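Local coordinates for ABC transporter substrate binding protein (Ribose) (PDB 5DKV), which binds the sugar alpha-D-tagatopyranose between its two lobes and probably serves as the periplasmic receptor of a sugar ABC transporter, at residues D141-G146 / T175-Q180; V163-V168 / L195-N200; G223-N228 / V251-P256; T247-A252 / L267-I272. One frame throughout, in Å; residues are numbered along the deposited sequence.

Contact 1: residues D141-G146 / T175-Q180. With T6T (alpha-D-tagatopyranose), chain E.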
loop_
_atom_site.group_PDB
_atom_site.type_symbol
_atom_site.label_atom_id
_atom_site.label_comp_id
_atom_site.label_asym_id
_atom_site.label_seq_id
_atom_site.Cartn_x
_atom_site.Cartn_y
_atom_site.Cartn_z
ATOM N N ASP A 141 -2.825 -7.526 4.740
ATOM C CA ASP A 141 -1.943 -8.195 5.667
ATOM C C ASP A 141 -0.535 -8.028 5.089
ATOM O O ASP A 141 -0.096 -8.849 4.285
ATOM C CB ASP A 141 -2.316 -9.694 5.837
ATOM C CG ASP A 141 -1.380 -10.451 6.799
ATOM O OD1 ASP A 141 -0.246 -9.992 7.101
ATOM O OD2 ASP A 141 -1.773 -11.552 7.257
ATOM N N ASN A 142 0.169 -6.959 5.449
ATOM C CA ASN A 142 1.378 -6.623 4.712
ATOM C C ASN A 142 2.581 -7.512 4.982
ATOM O O ASN A 142 3.439 -7.692 4.107
ATOM C CB ASN A 142 1.705 -5.164 4.967
ATOM C CG ASN A 142 0.788 -4.269 4.197
ATOM O OD1 ASN A 142 0.913 -4.167 2.993
ATOM N ND2 ASN A 142 -0.159 -3.642 4.882
ATOM N N VAL A 143 2.629 -8.128 6.164
ATOM C CA VAL A 143 3.669 -9.125 6.385
ATOM C C VAL A 143 3.461 -10.318 5.450
ATOM O O VAL A 143 4.423 -10.783 4.817
ATOM C CB VAL A 143 3.704 -9.621 7.846
ATOM C CG1 VAL A 143 4.697 -10.768 7.995
ATOM C CG2 VAL A 143 4.081 -8.472 8.774
ATOM N N LEU A 144 2.218 -10.806 5.364
ATOM C CA LEU A 144 1.873 -11.870 4.430
ATOM C C LEU A 144 2.228 -11.481 3.015
ATOM O O LEU A 144 2.723 -12.307 2.261
ATOM C CB LEU A 144 0.370 -12.230 4.514
ATOM C CG LEU A 144 -0.121 -13.303 3.528
ATOM C CD1 LEU A 144 0.548 -14.659 3.762
ATOM C CD2 LEU A 144 -1.644 -13.445 3.608
ATOM N N GLY A 145 1.947 -10.234 2.646
ATOM C CA GLY A 145 2.278 -9.738 1.318
ATOM C C GLY A 145 3.746 -9.957 0.980
ATOM O O GLY A 145 4.111 -10.386 -0.127
ATOM N N GLY A 146 4.591 -9.664 1.957
ATOM C CA GLY A 146 6.021 -9.883 1.816
ATOM C C GLY A 146 6.402 -11.348 1.675
ATOM O O GLY A 146 7.301 -11.711 0.901
ATOM N N THR A 175 5.401 -0.962 4.095
ATOM C CA THR A 175 6.559 -1.489 3.398
ATOM C C THR A 175 7.620 -2.043 4.360
ATOM O O THR A 175 8.367 -2.942 3.986
ATOM C CB THR A 175 7.163 -0.428 2.487
ATOM O OG1 THR A 175 7.499 0.722 3.263
ATOM C CG2 THR A 175 6.176 -0.040 1.370
ATOM N N ASP A 176 7.659 -1.551 5.599
ATOM C CA ASP A 176 8.463 -2.196 6.645
ATOM C C ASP A 176 7.976 -3.634 6.851
ATOM O O ASP A 176 8.769 -4.570 6.941
ATOM C CB ASP A 176 8.361 -1.431 7.977
ATOM C CG ASP A 176 9.324 -0.262 8.079
ATOM O OD1 ASP A 176 10.123 -0.024 7.145
ATOM O OD2 ASP A 176 9.269 0.424 9.129
ATOM N N GLN A 177 6.654 -3.814 6.908
ATOM C CA GLN A 177 6.081 -5.129 7.153
ATOM C C GLN A 177 6.348 -6.047 5.953
ATOM O O GLN A 177 6.634 -7.229 6.131
ATOM C CB GLN A 177 4.583 -5.030 7.439
ATOM C CG GLN A 177 4.295 -4.590 8.860
ATOM C CD GLN A 177 2.815 -4.453 9.126
ATOM O OE1 GLN A 177 2.087 -3.937 8.290
ATOM N NE2 GLN A 177 2.356 -4.973 10.268
ATOM N N ARG A 178 6.255 -5.506 4.733
ATOM C CA ARG A 178 6.505 -6.317 3.552
ATOM C C ARG A 178 7.952 -6.773 3.515
ATOM O O ARG A 178 8.232 -7.913 3.181
ATOM C CB ARG A 178 6.169 -5.547 2.276
ATOM C CG ARG A 178 4.725 -5.182 2.165
ATOM C CD ARG A 178 4.412 -4.198 1.045
ATOM N NE ARG A 178 3.086 -3.622 1.290
ATOM C CZ ARG A 178 2.600 -2.527 0.726
ATOM N NH1 ARG A 178 3.302 -1.853 -0.176
ATOM N NH2 ARG A 178 1.378 -2.123 1.050
ATOM N N GLU A 179 8.871 -5.883 3.852
ATOM C CA GLU A 179 10.276 -6.270 3.878
ATOM C C GLU A 179 10.537 -7.335 4.958
ATOM O O GLU A 179 11.281 -8.290 4.731
ATOM C CB GLU A 179 11.165 -5.051 4.106
ATOM C CG GLU A 179 12.632 -5.433 4.224
ATOM C CD GLU A 179 13.572 -4.230 4.214
ATOM O OE1 GLU A 179 13.114 -3.102 3.957
ATOM O OE2 GLU A 179 14.781 -4.420 4.477
ATOM N N GLN A 180 9.942 -7.178 6.135
ATOM C CA GLN A 180 10.114 -8.177 7.197
ATOM C C GLN A 180 9.582 -9.544 6.768
ATOM O O GLN A 180 10.210 -10.570 7.033
ATOM C CB GLN A 180 9.435 -7.728 8.489
ATOM C CG GLN A 180 10.164 -6.588 9.214
ATOM C CD GLN A 180 11.598 -6.937 9.642
ATOM O OE1 GLN A 180 11.836 -7.918 10.355
ATOM N NE2 GLN A 180 12.556 -6.118 9.209
HETATM O O3 T6T E . 1.905 0.215 -1.784
HETATM C C3 T6T E . 0.949 1.256 -1.639
HETATM C C4 T6T E . 0.644 1.428 -0.214
HETATM O O4 T6T E . 0.051 0.182 0.308
HETATM C C5 T6T E . 1.852 1.789 0.533
HETATM O O5 T6T E . 1.555 2.081 1.909
HETATM C C6 T6T E . 2.487 3.063 0.001
HETATM O O6 T6T E . 2.750 2.908 -1.424
HETATM C C2 T6T E . 1.547 2.575 -2.165
HETATM O O2 T6T E . 0.562 3.570 -2.023
HETATM C C1 T6T E . 2.042 2.521 -3.556
HETATM O O1 T6T E . 1.033 2.203 -4.461
HETATM O O HOH W 1 -0.400 -5.135 7.702
#
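Arg-178 and Asn-142 carry the polar part of this contact. The guanidinium turns its side to the amide and gives two bonds to one oxygen: NE to OD1 of Asn-142 at 2.8 Å and NH2 to the same OD1 at 2.9 Å. Asn-142 OD1 lies in the guanidinium plane, but both nitrogens reach it from one face of the amide, 34° off the carbonyl plane. The extended chain from CG to NE carries the guanidinium on to the sugar. There NH1 donates to O3 of tagatose at 3.0 Å and NH2 to O4 at 2.8 Å. Asn-142 is thus a second-shell residue that helps fix the rotation of a pocket arginine. A water extends this polar group, accepting from N and ND2 of Asn-142 and donating to OE1 of Gln-177.

The two helices, 142-156 and 173-186, belong to the C-terminal lobe of a type 1 periplasmic binding protein fold. Their segments cross at -42° with axes 6.5 Å apart. Asp-141 is the N-cap of the first, its OD1 accepting from Leu-144 N.

Close backbone approach accounts for the rest. Gly-146 CA sits 3.3 Å from Arg-178 O, a CA-H...O contact that the missing side chain permits. Val-143 CA makes another to Gln-177 O at 3.5 Å. Beside it, CG2 of Val-143 packs on CB of Gln-177 at 3.7 Å.

Contact 2: residues V163-V168 / L195-N200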
loop_
_atom_site.group_PDB
_atom_site.type_symbol
_atom_site.label_atom_id
_atom_site.label_comp_id
_atom_site.label_asym_id
_atom_site.label_seq_id
_atom_site.Cartn_x
_atom_site.Cartn_y
_atom_site.Cartn_z
ATOM N N VAL A 163 19.298 -11.902 -4.519
ATOM C CA VAL A 163 18.138 -11.009 -4.681
ATOM C C VAL A 163 18.282 -9.828 -3.731
ATOM O O VAL A 163 19.131 -9.837 -2.854
ATOM C CB VAL A 163 16.775 -11.720 -4.378
ATOM C CG1 VAL A 163 16.592 -12.933 -5.253
ATOM C CG2 VAL A 163 16.689 -12.125 -2.911
ATOM N N TYR A 164 17.436 -8.817 -3.899
ATOM C CA TYR A 164 17.338 -7.755 -2.915
ATOM C C TYR A 164 15.951 -7.144 -2.971
ATOM O O TYR A 164 15.222 -7.322 -3.945
ATOM C CB TYR A 164 18.409 -6.678 -3.135
ATOM C CG TYR A 164 18.153 -5.762 -4.312
ATOM C CD1 TYR A 164 18.496 -6.135 -5.585
ATOM C CD2 TYR A 164 17.559 -4.520 -4.131
ATOM C CE1 TYR A 164 18.269 -5.307 -6.660
ATOM C CE2 TYR A 164 17.332 -3.671 -5.207
ATOM C CZ TYR A 164 17.684 -4.079 -6.472
ATOM O OH TYR A 164 17.460 -3.276 -7.580
ATOM N N VAL A 165 15.608 -6.432 -1.902
ATOM C CA VAL A 165 14.373 -5.687 -1.808
ATOM C C VAL A 165 14.618 -4.218 -2.193
ATOM O O VAL A 165 15.512 -3.546 -1.648
ATOM C CB VAL A 165 13.792 -5.733 -0.386
ATOM C CG1 VAL A 165 12.459 -4.939 -0.311
ATOM C CG2 VAL A 165 13.594 -7.190 0.101
ATOM N N SER A 166 13.823 -3.743 -3.138
ATOM C CA SER A 166 13.767 -2.349 -3.485
ATOM C C SER A 166 12.612 -1.785 -2.674
ATOM O O SER A 166 11.483 -2.239 -2.814
ATOM C CB SER A 166 13.563 -2.180 -5.000
ATOM O OG SER A 166 13.286 -0.852 -5.374
ATOM N N ASN A 167 12.907 -0.849 -1.782
ATOM C CA ASN A 167 11.911 -0.337 -0.851
ATOM C C ASN A 167 11.920 1.176 -0.760
ATOM O O ASN A 167 12.757 1.852 -1.379
ATOM C CB ASN A 167 12.147 -0.946 0.529
ATOM C CG ASN A 167 10.882 -1.124 1.316
ATOM O OD1 ASN A 167 9.831 -0.591 0.963
ATOM N ND2 ASN A 167 10.970 -1.896 2.382
ATOM N N VAL A 168 10.970 1.712 -0.005
ATOM C CA VAL A 168 10.744 3.150 0.019
ATOM C C VAL A 168 11.691 3.859 0.983
ATOM O O VAL A 168 12.628 4.551 0.563
ATOM C CB VAL A 168 9.266 3.443 0.400
ATOM C CG1 VAL A 168 9.002 4.934 0.434
ATOM C CG2 VAL A 168 8.340 2.799 -0.601
ATOM N N LEU A 195 20.655 -9.594 -0.591
ATOM C CA LEU A 195 21.576 -8.469 -0.540
ATOM C C LEU A 195 20.912 -7.292 0.195
ATOM O O LEU A 195 19.722 -7.341 0.516
ATOM C CB LEU A 195 21.993 -8.052 -1.949
ATOM C CG LEU A 195 22.597 -9.149 -2.841
ATOM C CD1 LEU A 195 22.901 -8.594 -4.238
ATOM C CD2 LEU A 195 23.843 -9.726 -2.237
ATOM N N GLU A 196 21.674 -6.221 0.423
ATOM C CA GLU A 196 21.158 -5.078 1.165
ATOM C C GLU A 196 19.981 -4.413 0.459
ATOM O O GLU A 196 19.997 -4.168 -0.750
ATOM C CB GLU A 196 22.267 -4.043 1.412
ATOM C CG GLU A 196 21.868 -2.962 2.397
ATOM C CD GLU A 196 22.999 -2.005 2.735
ATOM O OE1 GLU A 196 24.150 -2.249 2.311
ATOM O OE2 GLU A 196 22.731 -1.002 3.429
ATOM N N THR A 197 18.958 -4.106 1.240
ATOM C CA THR A 197 17.819 -3.342 0.765
ATOM C C THR A 197 18.256 -1.990 0.217
ATOM O O THR A 197 19.091 -1.312 0.809
ATOM C CB THR A 197 16.814 -3.150 1.895
ATOM O OG1 THR A 197 16.387 -4.454 2.327
ATOM C CG2 THR A 197 15.609 -2.328 1.455
ATOM N N GLN A 198 17.671 -1.617 -0.910
ATOM C CA GLN A 198 17.890 -0.310 -1.529
ATOM C C GLN A 198 16.663 0.567 -1.325
ATOM O O GLN A 198 15.564 0.197 -1.729
ATOM C CB GLN A 198 18.162 -0.474 -3.019
ATOM C CG GLN A 198 19.341 -1.356 -3.337
ATOM C CD GLN A 198 20.620 -0.762 -2.830
ATOM O OE1 GLN A 198 21.010 0.340 -3.240
ATOM N NE2 GLN A 198 21.279 -1.467 -1.916
ATOM N N PHE A 199 16.851 1.731 -0.710
ATOM C CA PHE A 199 15.735 2.616 -0.401
ATOM C C PHE A 199 15.686 3.760 -1.384
ATOM O O PHE A 199 16.676 4.440 -1.581
ATOM C CB PHE A 199 15.840 3.159 1.027
ATOM C CG PHE A 199 15.608 2.107 2.089
ATOM C CD1 PHE A 199 14.332 1.664 2.342
ATOM C CD2 PHE A 199 16.660 1.565 2.813
ATOM C CE1 PHE A 199 14.089 0.689 3.309
ATOM C CE2 PHE A 199 16.426 0.580 3.781
ATOM C CZ PHE A 199 15.147 0.150 4.026
ATOM N N ASN A 200 14.535 3.951 -2.020
ATOM C CA ASN A 200 14.422 4.923 -3.113
ATOM C C ASN A 200 13.603 6.171 -2.780
ATOM O O ASN A 200 13.429 7.040 -3.633
ATOM C CB ASN A 200 13.805 4.265 -4.344
ATOM C CG ASN A 200 12.458 3.568 -4.039
ATOM O OD1 ASN A 200 11.552 4.170 -3.488
ATOM N ND2 ASN A 200 12.352 2.290 -4.387
HETATM O O HOH W 2 17.075 -6.599 0.546
HETATM O O HOH W 3 15.010 1.005 -4.374
#
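This is parallel strand pairing at one border of the sheet, where strand 161-167 meets the outermost strand 192-199. The two are joined by helix 173-186 in a beta-alpha-beta unit. Ser-166 pairs with Gln-198, and Asn-167 with Phe-199. Backbone bonds run from Gln-198 N to Val-165 O (3.0 Å), from Asn-167 N to Gln-198 O (2.9 Å) and from Asn-200 N to Asn-167 O (2.8 Å). Further back, Leu-195 N binds Val-163 O. Between these, a water takes over the pairing: it accepts from Val-165 N and donates to Leu-195 O and Thr-197 OG1.

On the face of Ser-166 and Gln-198, CG of Gln-198 lies 3.6 Å from CE2 of the Tyr-164 ring. The Gln-198 chain bends at chi2 (-64°), which brings NE2 back to Glu-196 O. On the other face, Asn-167 and Phe-199 lie side by side, with CB of Asn-167 3.8 Å from CE1 of Phe-199. Thr-197 CG2 sits over one face of that ring.

Glu-179 of helix 173-186 binds both Asn-167 ND2 and Thr-197 OG1. Lys-183 makes a salt bridge to the same carboxylate, so its negative charge is probably well compensated where it spans the two strands.

Contact 3: residues G223-N228 / V251-P256. With T6T (alpha-D-tagatopyranose), chain E.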
loop_
_atom_site.group_PDB
_atom_site.type_symbol
_atom_site.label_atom_id
_atom_site.label_comp_id
_atom_site.label_asym_id
_atom_site.label_seq_id
_atom_site.Cartn_x
_atom_site.Cartn_y
_atom_site.Cartn_z
ATOM N N GLY A 223 17.328 -11.700 -8.997
ATOM C CA GLY A 223 16.013 -11.076 -8.938
ATOM C C GLY A 223 15.899 -9.937 -7.950
ATOM O O GLY A 223 16.821 -9.645 -7.186
ATOM N N VAL A 224 14.743 -9.276 -7.989
ATOM C CA VAL A 224 14.468 -8.121 -7.150
ATOM C C VAL A 224 12.996 -8.101 -6.817
ATOM O O VAL A 224 12.159 -8.448 -7.647
ATOM C CB VAL A 224 14.887 -6.819 -7.852
ATOM C CG1 VAL A 224 14.219 -6.692 -9.185
ATOM C CG2 VAL A 224 14.589 -5.600 -7.007
ATOM N N PHE A 225 12.696 -7.681 -5.592
ATOM C CA PHE A 225 11.325 -7.500 -5.124
ATOM C C PHE A 225 11.126 -6.031 -4.853
ATOM O O PHE A 225 11.789 -5.476 -3.987
ATOM C CB PHE A 225 11.064 -8.334 -3.864
ATOM C CG PHE A 225 9.809 -7.917 -3.084
ATOM C CD1 PHE A 225 8.604 -7.716 -3.731
ATOM C CD2 PHE A 225 9.857 -7.752 -1.701
ATOM C CE1 PHE A 225 7.459 -7.361 -3.005
ATOM C CE2 PHE A 225 8.740 -7.388 -0.981
ATOM C CZ PHE A 225 7.543 -7.195 -1.625
ATOM N N GLY A 226 10.228 -5.394 -5.606
ATOM C CA GLY A 226 9.870 -4.006 -5.350
ATOM C C GLY A 226 8.686 -3.958 -4.408
ATOM O O GLY A 226 7.587 -4.439 -4.740
ATOM N N ALA A 227 8.886 -3.359 -3.243
ATOM C CA ALA A 227 7.959 -3.561 -2.157
ATOM C C ALA A 227 6.756 -2.615 -2.203
ATOM O O ALA A 227 5.882 -2.742 -1.365
ATOM C CB ALA A 227 8.676 -3.429 -0.831
ATOM N N ASN A 228 6.691 -1.716 -3.187
ATOM C CA ASN A 228 5.472 -0.955 -3.456
ATOM C C ASN A 228 5.475 -0.559 -4.926
ATOM O O ASN A 228 6.412 -0.868 -5.669
ATOM C CB ASN A 228 5.319 0.284 -2.540
ATOM C CG ASN A 228 6.082 1.515 -3.036
ATOM O OD1 ASN A 228 7.132 1.391 -3.656
ATOM N ND2 ASN A 228 5.581 2.706 -2.693
ATOM N N VAL A 251 9.581 -9.304 -9.041
ATOM C CA VAL A 251 8.290 -9.407 -8.392
ATOM C C VAL A 251 7.985 -8.013 -7.897
ATOM O O VAL A 251 8.762 -7.411 -7.172
ATOM C CB VAL A 251 8.259 -10.436 -7.222
ATOM C CG1 VAL A 251 6.942 -10.374 -6.465
ATOM C CG2 VAL A 251 8.476 -11.825 -7.762
ATOM N N ALA A 252 6.837 -7.506 -8.329
ATOM C CA ALA A 252 6.444 -6.147 -8.051
ATOM C C ALA A 252 5.182 -6.124 -7.236
ATOM O O ALA A 252 4.190 -6.746 -7.599
ATOM C CB ALA A 252 6.231 -5.389 -9.339
ATOM N N PHE A 253 5.220 -5.388 -6.136
ATOM C CA PHE A 253 4.026 -5.132 -5.354
ATOM C C PHE A 253 3.188 -4.080 -6.042
ATOM O O PHE A 253 3.723 -3.189 -6.689
ATOM C CB PHE A 253 4.390 -4.658 -3.944
ATOM C CG PHE A 253 3.530 -5.256 -2.856
ATOM C CD1 PHE A 253 3.765 -6.527 -2.389
ATOM C CD2 PHE A 253 2.487 -4.520 -2.285
ATOM C CE1 PHE A 253 2.993 -7.081 -1.408
ATOM C CE2 PHE A 253 1.709 -5.076 -1.276
ATOM C CZ PHE A 253 1.963 -6.348 -0.837
ATOM N N ASP A 254 1.871 -4.197 -5.880
ATOM C CA ASP A 254 0.862 -3.323 -6.487
ATOM C C ASP A 254 0.702 -3.624 -7.974
ATOM O O ASP A 254 1.448 -4.428 -8.545
ATOM C CB ASP A 254 1.157 -1.837 -6.219
ATOM C CG ASP A 254 1.034 -1.493 -4.738
ATOM O OD1 ASP A 254 2.012 -0.967 -4.142
ATOM O OD2 ASP A 254 -0.057 -1.780 -4.170
ATOM N N ALA A 255 -0.337 -3.052 -8.570
ATOM C CA ALA A 255 -0.728 -3.428 -9.937
ATOM C C ALA A 255 -1.190 -2.221 -10.751
ATOM O O ALA A 255 -2.364 -2.114 -11.129
ATOM C CB ALA A 255 -1.803 -4.485 -9.890
ATOM N N PRO A 256 -0.263 -1.309 -11.054
ATOM C CA PRO A 256 -0.630 -0.243 -11.984
ATOM C C PRO A 256 -0.868 -0.810 -13.383
ATOM O O PRO A 256 -0.477 -1.944 -13.667
ATOM C CB PRO A 256 0.582 0.684 -11.962
ATOM C CG PRO A 256 1.709 -0.167 -11.558
ATOM C CD PRO A 256 1.151 -1.230 -10.645
HETATM O O3 T6T E . 1.905 0.215 -1.784
HETATM C C3 T6T E . 0.949 1.256 -1.639
HETATM C C4 T6T E . 0.644 1.428 -0.214
HETATM O O4 T6T E . 0.051 0.182 0.308
HETATM C C5 T6T E . 1.852 1.789 0.533
HETATM O O5 T6T E . 1.555 2.081 1.909
HETATM C C6 T6T E . 2.487 3.063 0.001
HETATM O O6 T6T E . 2.750 2.908 -1.424
HETATM C C2 T6T E . 1.547 2.575 -2.165
HETATM O O2 T6T E . 0.562 3.570 -2.023
HETATM C C1 T6T E . 2.042 2.521 -3.556
HETATM O O1 T6T E . 1.033 2.203 -4.461
#
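Segments 223-228 and 251-256 run parallel, their strand parts only 5° apart and 4.8 Å between axes. Phe-225 pairs with Val-251, and Gly-226 with Ala-252. Three backbone bonds join them: Val-251 N to Val-224 O (3.1 Å), Gly-226 N to Val-251 O (2.9 Å) and Phe-253 N to Gly-226 O (2.9 Å). The strands are neighbours in the sheet and are connected through helix 229-241, a beta-alpha-beta crossover. Past the last bond the chains become loops at the sugar.

Phe-225 and Val-251 share one face of the sheet. The Phe-225 ring swings along the strand, its CG anti to the backbone N (chi1 164°). This places CE1 3.8 Å from CD1 of Phe-253, which lies in the plane of the Phe-225 ring, at its edge. The two side chains lie side by side and point the same way. Ala-227 CA rests over a face of the Phe-225 ring. Helices 142-156 and 173-186 pack on this aromatic pair, with Phe-182 meeting Phe-225.

At the C-terminal ends sit two pocket residues. Asp-254 OD1 accepts from tagatose O3 at 2.6 Å. Asn-228 ND2 donates to tagatose O6 at 3.1 Å, in a nearly straight bond (171°), and also binds Asn-202 OD1. The OD2 of Asp-254 is held by Tyr-322 and Gln-274.

Asn-228 also caps helix 229-241. Tagatose O3 receives a bond from Arg-178 while giving its own to Asp-254, so this hydroxyl is used as both acceptor and donor. The arginine bound to this same hydroxyl would probably help keep Asp-254 ionised.

Contact 4: residues T247-A252 / L267-I272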
loop_
_atom_site.group_PDB
_atom_site.type_symbol
_atom_site.label_atom_id
_atom_site.label_comp_id
_atom_site.label_asym_id
_atom_site.label_seq_id
_atom_site.Cartn_x
_atom_site.Cartn_y
_atom_site.Cartn_z
ATOM N N THR A 247 15.851 -12.001 -17.514
ATOM C CA THR A 247 17.024 -12.608 -16.882
ATOM C C THR A 247 17.078 -12.281 -15.391
ATOM O O THR A 247 17.248 -13.168 -14.554
ATOM C CB THR A 247 18.300 -12.137 -17.564
ATOM O OG1 THR A 247 18.233 -12.511 -18.946
ATOM C CG2 THR A 247 19.532 -12.769 -16.915
ATOM N N ILE A 248 16.957 -11.004 -15.065
ATOM C CA ILE A 248 16.776 -10.595 -13.676
ATOM C C ILE A 248 15.281 -10.626 -13.424
ATOM O O ILE A 248 14.556 -9.852 -14.022
ATOM C CB ILE A 248 17.338 -9.201 -13.384
ATOM C CG1 ILE A 248 18.853 -9.135 -13.639
ATOM C CG2 ILE A 248 17.055 -8.801 -11.952
ATOM C CD1 ILE A 248 19.416 -7.690 -13.618
ATOM N N LYS A 249 14.839 -11.504 -12.521
ATOM C CA LYS A 249 13.411 -11.728 -12.316
ATOM C C LYS A 249 12.902 -10.606 -11.432
ATOM O O LYS A 249 13.598 -10.161 -10.514
ATOM C CB LYS A 249 13.138 -13.087 -11.669
ATOM C CG LYS A 249 13.704 -14.289 -12.441
ATOM C CD LYS A 249 13.166 -14.364 -13.855
ATOM C CE LYS A 249 13.622 -15.662 -14.563
ATOM N NZ LYS A 249 13.123 -15.731 -15.964
ATOM N N VAL A 250 11.680 -10.159 -11.691
ATOM C CA VAL A 250 11.085 -9.094 -10.900
ATOM C C VAL A 250 9.745 -9.515 -10.348
ATOM O O VAL A 250 8.886 -10.035 -11.074
ATOM C CB VAL A 250 10.903 -7.808 -11.731
ATOM C CG1 VAL A 250 10.236 -6.684 -10.892
ATOM C CG2 VAL A 250 12.235 -7.345 -12.313
ATOM N N VAL A 251 9.581 -9.304 -9.041
ATOM C CA VAL A 251 8.290 -9.407 -8.392
ATOM C C VAL A 251 7.985 -8.013 -7.897
ATOM O O VAL A 251 8.762 -7.411 -7.172
ATOM C CB VAL A 251 8.259 -10.436 -7.222
ATOM C CG1 VAL A 251 6.942 -10.374 -6.465
ATOM C CG2 VAL A 251 8.476 -11.825 -7.762
ATOM N N ALA A 252 6.837 -7.506 -8.329
ATOM C CA ALA A 252 6.444 -6.147 -8.051
ATOM C C ALA A 252 5.182 -6.124 -7.236
ATOM O O ALA A 252 4.190 -6.746 -7.599
ATOM C CB ALA A 252 6.231 -5.389 -9.339
ATOM N N LEU A 267 9.140 -8.849 -18.511
ATOM C CA LEU A 267 9.934 -7.951 -17.681
ATOM C C LEU A 267 9.659 -8.172 -16.202
ATOM O O LEU A 267 10.572 -8.075 -15.393
ATOM C CB LEU A 267 9.673 -6.504 -18.058
ATOM C CG LEU A 267 10.426 -5.438 -17.247
ATOM C CD1 LEU A 267 11.944 -5.640 -17.306
ATOM C CD2 LEU A 267 10.048 -4.029 -17.754
ATOM N N ILE A 268 8.409 -8.461 -15.849
ATOM C CA ILE A 268 8.068 -8.821 -14.472
ATOM C C ILE A 268 7.381 -10.169 -14.523
ATOM O O ILE A 268 6.702 -10.477 -15.514
ATOM C CB ILE A 268 7.186 -7.761 -13.758
ATOM C CG1 ILE A 268 5.777 -7.712 -14.327
ATOM C CG2 ILE A 268 7.830 -6.378 -13.882
ATOM C CD1 ILE A 268 4.829 -6.845 -13.494
ATOM N N ASP A 269 7.605 -10.986 -13.488
ATOM C CA ASP A 269 7.027 -12.318 -13.409
ATOM C C ASP A 269 5.708 -12.343 -12.631
ATOM O O ASP A 269 4.805 -13.102 -12.986
ATOM C CB ASP A 269 8.012 -13.291 -12.766
ATOM C CG ASP A 269 8.948 -13.931 -13.785
ATOM O OD1 ASP A 269 9.251 -13.282 -14.807
ATOM O OD2 ASP A 269 9.364 -15.089 -13.567
ATOM N N PHE A 270 5.610 -11.538 -11.566
ATOM C CA PHE A 270 4.407 -11.463 -10.756
ATOM C C PHE A 270 4.168 -10.043 -10.295
ATOM O O PHE A 270 5.108 -9.338 -9.936
ATOM C CB PHE A 270 4.493 -12.373 -9.517
ATOM C CG PHE A 270 4.696 -13.818 -9.839
ATOM C CD1 PHE A 270 3.617 -14.611 -10.151
ATOM C CD2 PHE A 270 5.963 -14.383 -9.813
ATOM C CE1 PHE A 270 3.768 -15.923 -10.446
ATOM C CE2 PHE A 270 6.142 -15.713 -10.124
ATOM C CZ PHE A 270 5.046 -16.497 -10.430
ATOM N N ALA A 271 2.908 -9.652 -10.289
ATOM C CA ALA A 271 2.478 -8.437 -9.620
ATOM C C ALA A 271 1.560 -8.837 -8.487
ATOM O O ALA A 271 0.611 -9.588 -8.686
ATOM C CB ALA A 271 1.779 -7.494 -10.591
ATOM N N ILE A 272 1.865 -8.360 -7.286
ATOM C CA ILE A 272 1.040 -8.635 -6.114
ATOM C C ILE A 272 0.053 -7.470 -5.898
ATOM O O ILE A 272 0.396 -6.454 -5.312
ATOM C CB ILE A 272 1.892 -8.860 -4.834
ATOM C CG1 ILE A 272 3.070 -9.823 -5.072
ATOM C CG2 ILE A 272 0.986 -9.354 -3.702
ATOM C CD1 ILE A 272 2.686 -11.125 -5.686
HETATM O O HOH W 4 12.772 -9.306 -15.908
HETATM O O HOH W 5 10.458 -16.471 -15.474
HETATM O O HOH W 6 10.716 -10.924 -14.310
#
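Strands 249-253 and 270-273 form a parallel beta-alpha-beta pair through the short helix 259-264. The directions of their strand parts differ by 18°. Ala-252 bonds twice to the neighbouring strand: its N donates to Phe-270 O at 3.0 Å, and its O accepts from Ile-272 N at 2.8 Å. Two residues earlier, Val-250 O accepts from Asp-269 N at 2.9 Å. Phe-270 N is left with no partner. Asp-269 has a backbone turned away from strand geometry (psi -37°), so the regular pairing starts only after it.

Apolar groups fill both faces. CG1 of Val-250 meets CG2 of Ile-268 at 3.9 Å, near Leu-263 and Ala-236 of the flanking helices. On the other face, CG2 of Val-251 touches CD2 of Phe-270 at 4.1 Å, at the edge of the ring. Val-251 CG1 points on to CG1 of Ile-272. Helix 142-156 packs against this side, with Leu-153 on Val-251 and Ser-152 on Phe-270.

The entry to the pair is polar. Lys-249 NZ and Asp-269 OD2 are 4.5 Å apart, too far for a salt bridge. A water joins them instead, accepting from NZ and donating to OD2. The amine also binds Gly-246 O. The Lys-249 chain bends at chi2 (-58°), and its CD passes 3.9 Å from Asp-269 OD2. Another water accepts from Val-250 N and lies within hydrogen-bonding distance of Asp-269 OD1.

Parallel strands with helices packed on both faces are typical of the Rossmann-like lobes of type 1 periplasmic binding proteins.

All four contacts lie in one lobe of the protein. Contacts 2, 3 and 4 are pairings in the same sheet, in the order 192-199, 161-167, 223-226, 249-253, 270-273. Contacts 3 and 4 share strand 249-253, with centres about 7 Å apart; contacts 2 and 3 are about 11 Å apart. Contact 1 is a helix pair packed on the sheet. Along the chain, contacts 1 and 2 interleave, contact 3 follows, and contact 4 begins where contact 3 ends. Contacts 1 and 3 meet at the tagatose, their centres about 12 Å apart, and Arg-178 also binds Ala-227 O. The lobe thus brings strand ends and a helix together at its sugar-facing side.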